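Local structure of putative ferritin-like diiron-carboxylate protein TM1526 (Thermotoga maritima, 1VJX) at residues A[15-26]-A[115-126]. The protein is of unknown function but belongs to the rubrerythrin family of ferritin-like proteins and is probably a metal-binding oxidoreductase of the diiron-carboxylate type. Sequence-based numbering, arbitrary orientation.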
ATOM      1  N   VAL A  15       2.537   3.304  17.138  1.00 47.03           N
ATOM      2  CA  VAL A  15       3.264   3.616  15.928  1.00 47.98           C
ATOM      3  C   VAL A  15       3.922   2.381  15.328  1.00 48.04           C
ATOM      4  O   VAL A  15       3.903   2.192  14.122  1.00 49.09           O
ATOM      5  CB  VAL A  15       4.353   4.700  16.202  1.00 48.13           C
ATOM      6  CG1 VAL A  15       5.457   4.705  15.123  1.00 49.46           C
ATOM      7  CG2 VAL A  15       3.703   6.069  16.324  1.00 47.64           C
ATOM      8  N   SER A  16       4.559   1.577  16.157  1.00 46.92           N
ATOM      9  CA  SER A  16       5.282   0.429  15.671  1.00 47.00           C
ATOM     10  C   SER A  16       4.359  -0.627  15.082  1.00 47.68           C
ATOM     11  O   SER A  16       4.774  -1.374  14.198  1.00 47.95           O
ATOM     12  CB  SER A  16       6.056  -0.214  16.825  1.00 46.55           C
ATOM     13  OG  SER A  16       5.153  -0.496  17.877  1.00 43.98           O
ATOM     14  N   ASP A  17       3.159  -0.743  15.662  1.00 48.16           N
ATOM     15  CA  ASP A  17       2.116  -1.653  15.205  1.00 48.00           C
ATOM     16  C   ASP A  17       1.717  -1.202  13.808  1.00 48.37           C
ATOM     17  O   ASP A  17       1.493  -2.011  12.914  1.00 48.31           O
ATOM     18  CB  ASP A  17       0.870  -1.585  16.112  1.00 47.51           C
ATOM     19  CG  ASP A  17       1.145  -1.998  17.556  1.00 46.09           C
ATOM     20  OD1 ASP A  17       2.150  -2.684  17.829  1.00 45.13           O
ATOM     21  OD2 ASP A  17       0.358  -1.727  18.485  1.00 42.14           O
ATOM     22  N   ILE A  18       1.664   0.100  13.620  1.00 48.92           N
ATOM     23  CA  ILE A  18       1.207   0.682  12.334  1.00 49.23           C
ATOM     24  C   ILE A  18       2.276   0.532  11.248  1.00 49.68           C
ATOM     25  O   ILE A  18       1.959   0.229  10.102  1.00 49.76           O
ATOM     26  CB  ILE A  18       0.836   2.153  12.544  1.00 49.41           C
ATOM     27  CG1 ILE A  18      -0.317   2.280  13.531  1.00 50.53           C
ATOM     28  CG2 ILE A  18       0.433   2.844  11.233  1.00 49.76           C
ATOM     29  CD1 ILE A  18      -1.665   1.783  12.977  1.00 53.30           C
ATOM     30  N   LEU A  19       3.547   0.754  11.584  1.00 49.92           N
ATOM     31  CA  LEU A  19       4.620   0.425  10.636  1.00 50.08           C
ATOM     32  C   LEU A  19       4.553  -1.040  10.195  1.00 49.89           C
ATOM     33  O   LEU A  19       4.738  -1.325   9.027  1.00 50.33           O
ATOM     34  CB  LEU A  19       5.986   0.650  11.213  1.00 50.15           C
ATOM     35  CG  LEU A  19       6.590   2.009  11.116  1.00 51.60           C
ATOM     36  CD1 LEU A  19       7.824   1.967  12.001  1.00 50.75           C
ATOM     37  CD2 LEU A  19       6.900   2.379   9.623  1.00 54.26           C
ATOM     38  N   THR A  20       4.323  -1.955  11.129  1.00 49.42           N
ATOM     39  CA  THR A  20       4.236  -3.366  10.784  1.00 49.64           C
ATOM     40  C   THR A  20       3.084  -3.570   9.791  1.00 48.35           C
ATOM     41  O   THR A  20       3.202  -4.281   8.815  1.00 46.99           O
ATOM     42  CB  THR A  20       3.987  -4.201  12.028  1.00 50.14           C
ATOM     43  OG1 THR A  20       5.070  -4.049  12.983  1.00 52.90           O
ATOM     44  CG2 THR A  20       4.025  -5.673  11.670  1.00 51.82           C
ATOM     45  N   VAL A  21       1.970  -2.894  10.057  1.00 48.07           N
ATOM     46  CA  VAL A  21       0.805  -2.971   9.208  1.00 46.94           C
ATOM     47  C   VAL A  21       1.183  -2.426   7.826  1.00 46.97           C
ATOM     48  O   VAL A  21       0.908  -3.074   6.837  1.00 46.12           O
ATOM     49  CB  VAL A  21      -0.394  -2.227   9.847  1.00 46.81           C
ATOM     50  CG1 VAL A  21      -1.469  -1.960   8.822  1.00 46.65           C
ATOM     51  CG2 VAL A  21      -0.987  -3.036  10.997  1.00 44.58           C
ATOM     52  N   ALA A  22       1.884  -1.294   7.797  1.00 47.59           N
ATOM     53  CA  ALA A  22       2.263  -0.612   6.553  1.00 48.75           C
ATOM     54  C   ALA A  22       3.257  -1.404   5.746  1.00 48.52           C
ATOM     55  O   ALA A  22       3.204  -1.435   4.517  1.00 47.63           O
ATOM     56  CB  ALA A  22       2.828   0.771   6.857  1.00 49.59           C
ATOM     57  N   ILE A  23       4.142  -2.104   6.450  1.00 48.85           N
ATOM     58  CA  ILE A  23       5.109  -2.928   5.776  1.00 47.65           C
ATOM     59  C   ILE A  23       4.355  -4.008   5.024  1.00 48.41           C
ATOM     60  O   ILE A  23       4.669  -4.303   3.874  1.00 48.35           O
ATOM     61  CB  ILE A  23       6.050  -3.507   6.762  1.00 47.70           C
ATOM     62  CG1 ILE A  23       6.986  -2.425   7.306  1.00 47.74           C
ATOM     63  CG2 ILE A  23       6.881  -4.684   6.156  1.00 45.91           C
ATOM     64  CD1 ILE A  23       7.808  -2.931   8.528  1.00 47.31           C
ATOM     65  N   ARG A  24       3.354  -4.602   5.666  1.00 49.03           N
ATOM     66  CA  ARG A  24       2.678  -5.745   5.059  1.00 49.36           C
ATOM     67  C   ARG A  24       1.808  -5.335   3.855  1.00 49.45           C
ATOM     68  O   ARG A  24       1.758  -6.073   2.869  1.00 48.91           O
ATOM     69  CB  ARG A  24       1.890  -6.522   6.094  1.00 49.76           C
ATOM     70  CG  ARG A  24       2.735  -7.286   6.961  1.00 48.74           C
ATOM     71  CD  ARG A  24       2.096  -7.724   8.254  1.00 51.23           C
ATOM     72  NE  ARG A  24       3.081  -8.313   9.196  1.00 51.11           N
ATOM     73  CZ  ARG A  24       2.970  -9.519   9.798  1.00 53.04           C
ATOM     74  NH1 ARG A  24       1.943 -10.331   9.553  1.00 53.84           N
ATOM     75  NH2 ARG A  24       3.912  -9.922  10.652  1.00 52.01           N
ATOM     76  N   LEU A  25       1.200  -4.145   3.931  1.00 49.58           N
ATOM     77  CA  LEU A  25       0.384  -3.622   2.868  1.00 50.13           C
ATOM     78  C   LEU A  25       1.241  -3.391   1.615  1.00 50.28           C
ATOM     79  O   LEU A  25       0.820  -3.756   0.523  1.00 49.00           O
ATOM     80  CB  LEU A  25      -0.367  -2.343   3.296  1.00 50.49           C
ATOM     81  CG  LEU A  25      -1.430  -2.501   4.408  1.00 50.55           C
ATOM     82  CD1 LEU A  25      -2.138  -1.170   4.723  1.00 49.94           C
ATOM     83  CD2 LEU A  25      -2.464  -3.566   4.089  1.00 50.39           C
ATOM     84  N   GLU A  26       2.460  -2.863   1.790  1.00 50.13           N
ATOM     85  CA  GLU A  26       3.382  -2.645   0.669  1.00 49.79           C
ATOM     86  C   GLU A  26       3.922  -3.956   0.098  1.00 50.60           C
ATOM     87  O   GLU A  26       4.061  -4.101  -1.111  1.00 51.16           O
ATOM     88  CB  GLU A  26       4.532  -1.732   1.079  1.00 49.40           C
ATOM     89  CG  GLU A  26       4.096  -0.312   1.411  1.00 47.90           C
ATOM     90  CD  GLU A  26       3.714   0.546   0.211  1.00 47.17           C
ATOM     91  OE1 GLU A  26       3.877   0.092  -0.934  1.00 44.45           O
ATOM     92  OE2 GLU A  26       3.266   1.710   0.425  1.00 48.10           O
ATOM     93  N   SER A 115      -5.214   1.441   2.271  1.00 46.58           N
ATOM     94  CA  SER A 115      -3.802   1.610   2.594  1.00 46.65           C
ATOM     95  C   SER A 115      -3.365   3.084   2.679  1.00 47.25           C
ATOM     96  O   SER A 115      -2.515   3.446   3.499  1.00 47.70           O
ATOM     97  CB  SER A 115      -2.994   0.890   1.546  1.00 46.28           C
ATOM     98  OG  SER A 115      -3.412  -0.469   1.492  1.00 49.55           O
ATOM     99  N   ILE A 116      -3.955   3.938   1.850  1.00 46.48           N
ATOM    100  CA  ILE A 116      -3.624   5.376   1.918  1.00 46.38           C
ATOM    101  C   ILE A 116      -4.013   6.000   3.268  1.00 45.48           C
ATOM    102  O   ILE A 116      -3.222   6.742   3.869  1.00 44.45           O
ATOM    103  CB  ILE A 116      -4.175   6.111   0.701  1.00 45.17           C
ATOM    104  CG1 ILE A 116      -3.338   5.692  -0.506  1.00 45.14           C
ATOM    105  CG2 ILE A 116      -4.110   7.642   0.869  1.00 48.78           C
ATOM    106  CD1 ILE A 116      -3.832   6.166  -1.835  1.00 46.77           C
ATOM    107  N   ILE A 117      -5.204   5.653   3.749  1.00 45.00           N
ATOM    108  CA  ILE A 117      -5.673   6.120   5.045  1.00 44.32           C
ATOM    109  C   ILE A 117      -4.677   5.709   6.094  1.00 43.55           C
ATOM    110  O   ILE A 117      -4.288   6.497   6.959  1.00 41.75           O
ATOM    111  CB  ILE A 117      -7.075   5.555   5.391  1.00 44.25           C
ATOM    112  CG1 ILE A 117      -8.107   6.070   4.409  1.00 44.25           C
ATOM    113  CG2 ILE A 117      -7.489   5.926   6.822  1.00 44.38           C
ATOM    114  CD1 ILE A 117      -9.539   5.847   4.787  1.00 44.60           C
ATOM    115  N   LEU A 118      -4.228   4.460   6.001  1.00 44.94           N
ATOM    116  CA  LEU A 118      -3.306   3.934   7.005  1.00 43.99           C
ATOM    117  C   LEU A 118      -1.946   4.642   6.983  1.00 44.59           C
ATOM    118  O   LEU A 118      -1.328   4.894   8.028  1.00 44.52           O
ATOM    119  CB  LEU A 118      -3.112   2.443   6.879  1.00 43.95           C
ATOM    120  CG  LEU A 118      -1.958   2.041   7.858  1.00 44.40           C
ATOM    121  CD1 LEU A 118      -2.482   1.562   9.203  1.00 42.22           C
ATOM    122  CD2 LEU A 118      -1.048   1.086   7.238  1.00 46.33           C
ATOM    123  N   TYR A 119      -1.413   4.890   5.807  1.00 45.17           N
ATOM    124  CA  TYR A 119      -0.150   5.608   5.779  1.00 45.10           C
ATOM    125  C   TYR A 119      -0.303   7.042   6.292  1.00 44.52           C
ATOM    126  O   TYR A 119       0.651   7.555   6.846  1.00 44.66           O
ATOM    127  CB  TYR A 119       0.483   5.650   4.381  1.00 46.43           C
ATOM    128  CG  TYR A 119       0.576   4.309   3.684  1.00 47.00           C
ATOM    129  CD1 TYR A 119       1.010   3.180   4.352  1.00 43.96           C
ATOM    130  CD2 TYR A 119       0.192   4.188   2.331  1.00 48.30           C
ATOM    131  CE1 TYR A 119       1.074   1.945   3.723  1.00 44.66           C
ATOM    132  CE2 TYR A 119       0.235   2.955   1.699  1.00 48.28           C
ATOM    133  CZ  TYR A 119       0.692   1.841   2.406  1.00 47.44           C
ATOM    134  OH  TYR A 119       0.733   0.636   1.775  1.00 48.65           O
ATOM    135  N   TYR A 120      -1.454   7.701   6.063  1.00 42.76           N
ATOM    136  CA  TYR A 120      -1.702   8.987   6.677  1.00 41.99           C
ATOM    137  C   TYR A 120      -1.680   8.853   8.227  1.00 43.14           C
ATOM    138  O   TYR A 120      -1.079   9.653   8.919  1.00 41.68           O
ATOM    139  CB  TYR A 120      -3.015   9.625   6.177  1.00 41.68           C
ATOM    140  CG  TYR A 120      -2.885  10.452   4.888  1.00 41.03           C
ATOM    141  CD1 TYR A 120      -2.041  11.563   4.825  1.00 39.91           C
ATOM    142  CD2 TYR A 120      -3.633  10.147   3.744  1.00 41.99           C
ATOM    143  CE1 TYR A 120      -1.921  12.345   3.641  1.00 40.07           C
ATOM    144  CE2 TYR A 120      -3.514  10.949   2.526  1.00 41.50           C
ATOM    145  CZ  TYR A 120      -2.649  12.029   2.497  1.00 39.20           C
ATOM    146  OH  TYR A 120      -2.508  12.815   1.357  1.00 41.17           O
ATOM    147  N   GLU A 121      -2.293   7.792   8.746  1.00 44.05           N
ATOM    148  CA  GLU A 121      -2.379   7.579  10.182  1.00 44.54           C
ATOM    149  C   GLU A 121      -1.014   7.508  10.774  1.00 44.75           C
ATOM    150  O   GLU A 121      -0.754   8.178  11.768  1.00 45.17           O
ATOM    151  CB  GLU A 121      -3.225   6.347  10.511  1.00 44.09           C
ATOM    152  CG  GLU A 121      -4.718   6.654  10.308  1.00 44.51           C
ATOM    153  CD  GLU A 121      -5.642   5.437  10.351  1.00 45.32           C
ATOM    154  OE1 GLU A 121      -5.183   4.314  10.061  1.00 50.17           O
ATOM    155  OE2 GLU A 121      -6.841   5.609  10.683  1.00 42.30           O
ATOM    156  N   LEU A 122      -0.152   6.731  10.115  1.00 45.65           N
ATOM    157  CA  LEU A 122       1.247   6.523  10.471  1.00 45.95           C
ATOM    158  C   LEU A 122       2.058   7.814  10.490  1.00 46.46           C
ATOM    159  O   LEU A 122       2.820   8.086  11.439  1.00 47.56           O
ATOM    160  CB  LEU A 122       1.918   5.574   9.456  1.00 46.16           C
ATOM    161  CG  LEU A 122       3.460   5.484   9.581  1.00 45.98           C
ATOM    162  CD1 LEU A 122       3.873   5.008  10.996  1.00 45.76           C
ATOM    163  CD2 LEU A 122       4.098   4.607   8.498  1.00 46.59           C
ATOM    164  N   LYS A 123       1.896   8.600   9.440  1.00 45.59           N
ATOM    165  CA  LYS A 123       2.553   9.875   9.349  1.00 45.16           C
ATOM    166  C   LYS A 123       2.233  10.812  10.512  1.00 44.81           C
ATOM    167  O   LYS A 123       3.130  11.443  11.092  1.00 44.11           O
ATOM    168  CB  LYS A 123       2.256  10.540   8.036  1.00 43.73           C
ATOM    169  CG  LYS A 123       3.189  11.721   7.795  1.00 45.14           C
ATOM    170  CD  LYS A 123       3.185  12.316   6.344  1.00 44.19           C
ATOM    171  CE  LYS A 123       1.858  12.960   6.020  1.00 43.73           C
ATOM    172  NZ  LYS A 123       1.752  14.301   6.652  1.00 45.48           N
ATOM    173  N   ASP A 124       0.964  10.859  10.872  1.00 45.34           N
ATOM    174  CA  ASP A 124       0.528  11.617  12.039  1.00 46.24           C
ATOM    175  C   ASP A 124       1.132  11.128  13.357  1.00 45.96           C
ATOM    176  O   ASP A 124       1.183  11.875  14.297  1.00 46.17           O
ATOM    177  CB  ASP A 124      -0.979  11.549  12.176  1.00 46.54           C
ATOM    178  CG  ASP A 124      -1.695  12.665  11.441  1.00 46.42           C
ATOM    179  OD1 ASP A 124      -1.082  13.338  10.542  1.00 51.33           O
ATOM    180  OD2 ASP A 124      -2.891  12.931  11.722  1.00 41.20           O
ATOM    181  N   GLY A 125       1.571   9.881  13.424  1.00 46.52           N
ATOM    182  CA  GLY A 125       2.088   9.290  14.674  1.00 46.83           C
ATOM    183  C   GLY A 125       3.587   9.414  14.834  1.00 47.78           C
ATOM    184  O   GLY A 125       4.144   9.201  15.938  1.00 47.38           O
ATOM    185  N   LEU A 126       4.245   9.697  13.712  1.00 48.47           N
ATOM    186  CA  LEU A 126       5.651   9.965  13.706  1.00 49.36           C
ATOM    187  C   LEU A 126       5.867  11.380  14.222  1.00 50.61           C
ATOM    188  O   LEU A 126       5.051  12.285  13.989  1.00 51.84           O
ATOM    189  CB  LEU A 126       6.250   9.749  12.329  1.00 49.17           C
ATOM    190  CG  LEU A 126       6.219   8.303  11.809  1.00 48.90           C
ATOM    191  CD1 LEU A 126       6.409   8.292  10.248  1.00 49.55           C
ATOM    192  CD2 LEU A 126       7.258   7.483  12.458  1.00 45.09           C
TER
HETATM  193  O   HOH W   1      -1.283  -1.937  -0.190  1.00 32.74           O
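Leu118 and Leu122, one turn apart on segment 115-126 of helix 101-125, enter segment 15-26 of helix 15-36 as successive knobs: Leu118 sits among Ile18, Val21, Ala22 and Leu25, Leu122 among Val15, Ile18, Leu19 and Ala22. The axes of the two segments approach to 9.6 Å and run roughly antiparallel, at 147°. Leu122 can be followed outward. Its CB lies 3.6 Å from Ile18 CG2, the two side chains passing in opposite directions. CG, turned anti to the backbone N (chi1 169°), brings the fork up against Leu19. There CD1 reaches Leu19 CG and CD2 meets Leu19 CD2 at 3.8 Å. The fork of Leu118 is gripped more closely. Its CD2 stands 3.5 Å from Val21 CG1, tighter than usual for two carbons, and 3.6 Å from Leu25 CD1, while CD1 faces Ile18 CG2. Tyr119 lies alongside, with the CB of Ala22 at its ring edge, 3.8 Å from CE1, and Phe62 of helix 43-68 meeting the same ring.

Polar groups gather at the end where Leu25 and Ser115 face each other. A water donates to both Leu25 O and Ser115 OG, joining the helices there; that hydroxyl is also hydrogen-bonded to Val111 O. Glu26, bent at chi2, brings OE2 to 3.1 Å from Tyr119 OH, with carboxylate and ring planes 18° apart. Its other oxygen, OE1, is hydrogen-bonded to His58 ND1, and both oxygens have a glutamate close by, Glu55 near OE1 and Glu142 near OE2. Such a Glu/His cluster, supplied by helices 15-36, 43-68 and 129-156, is consistent with the carboxylate-rich diiron centre inside the four-helix bundle of ferritin-like proteins, with the leucine knobs forming adjoining bundle core.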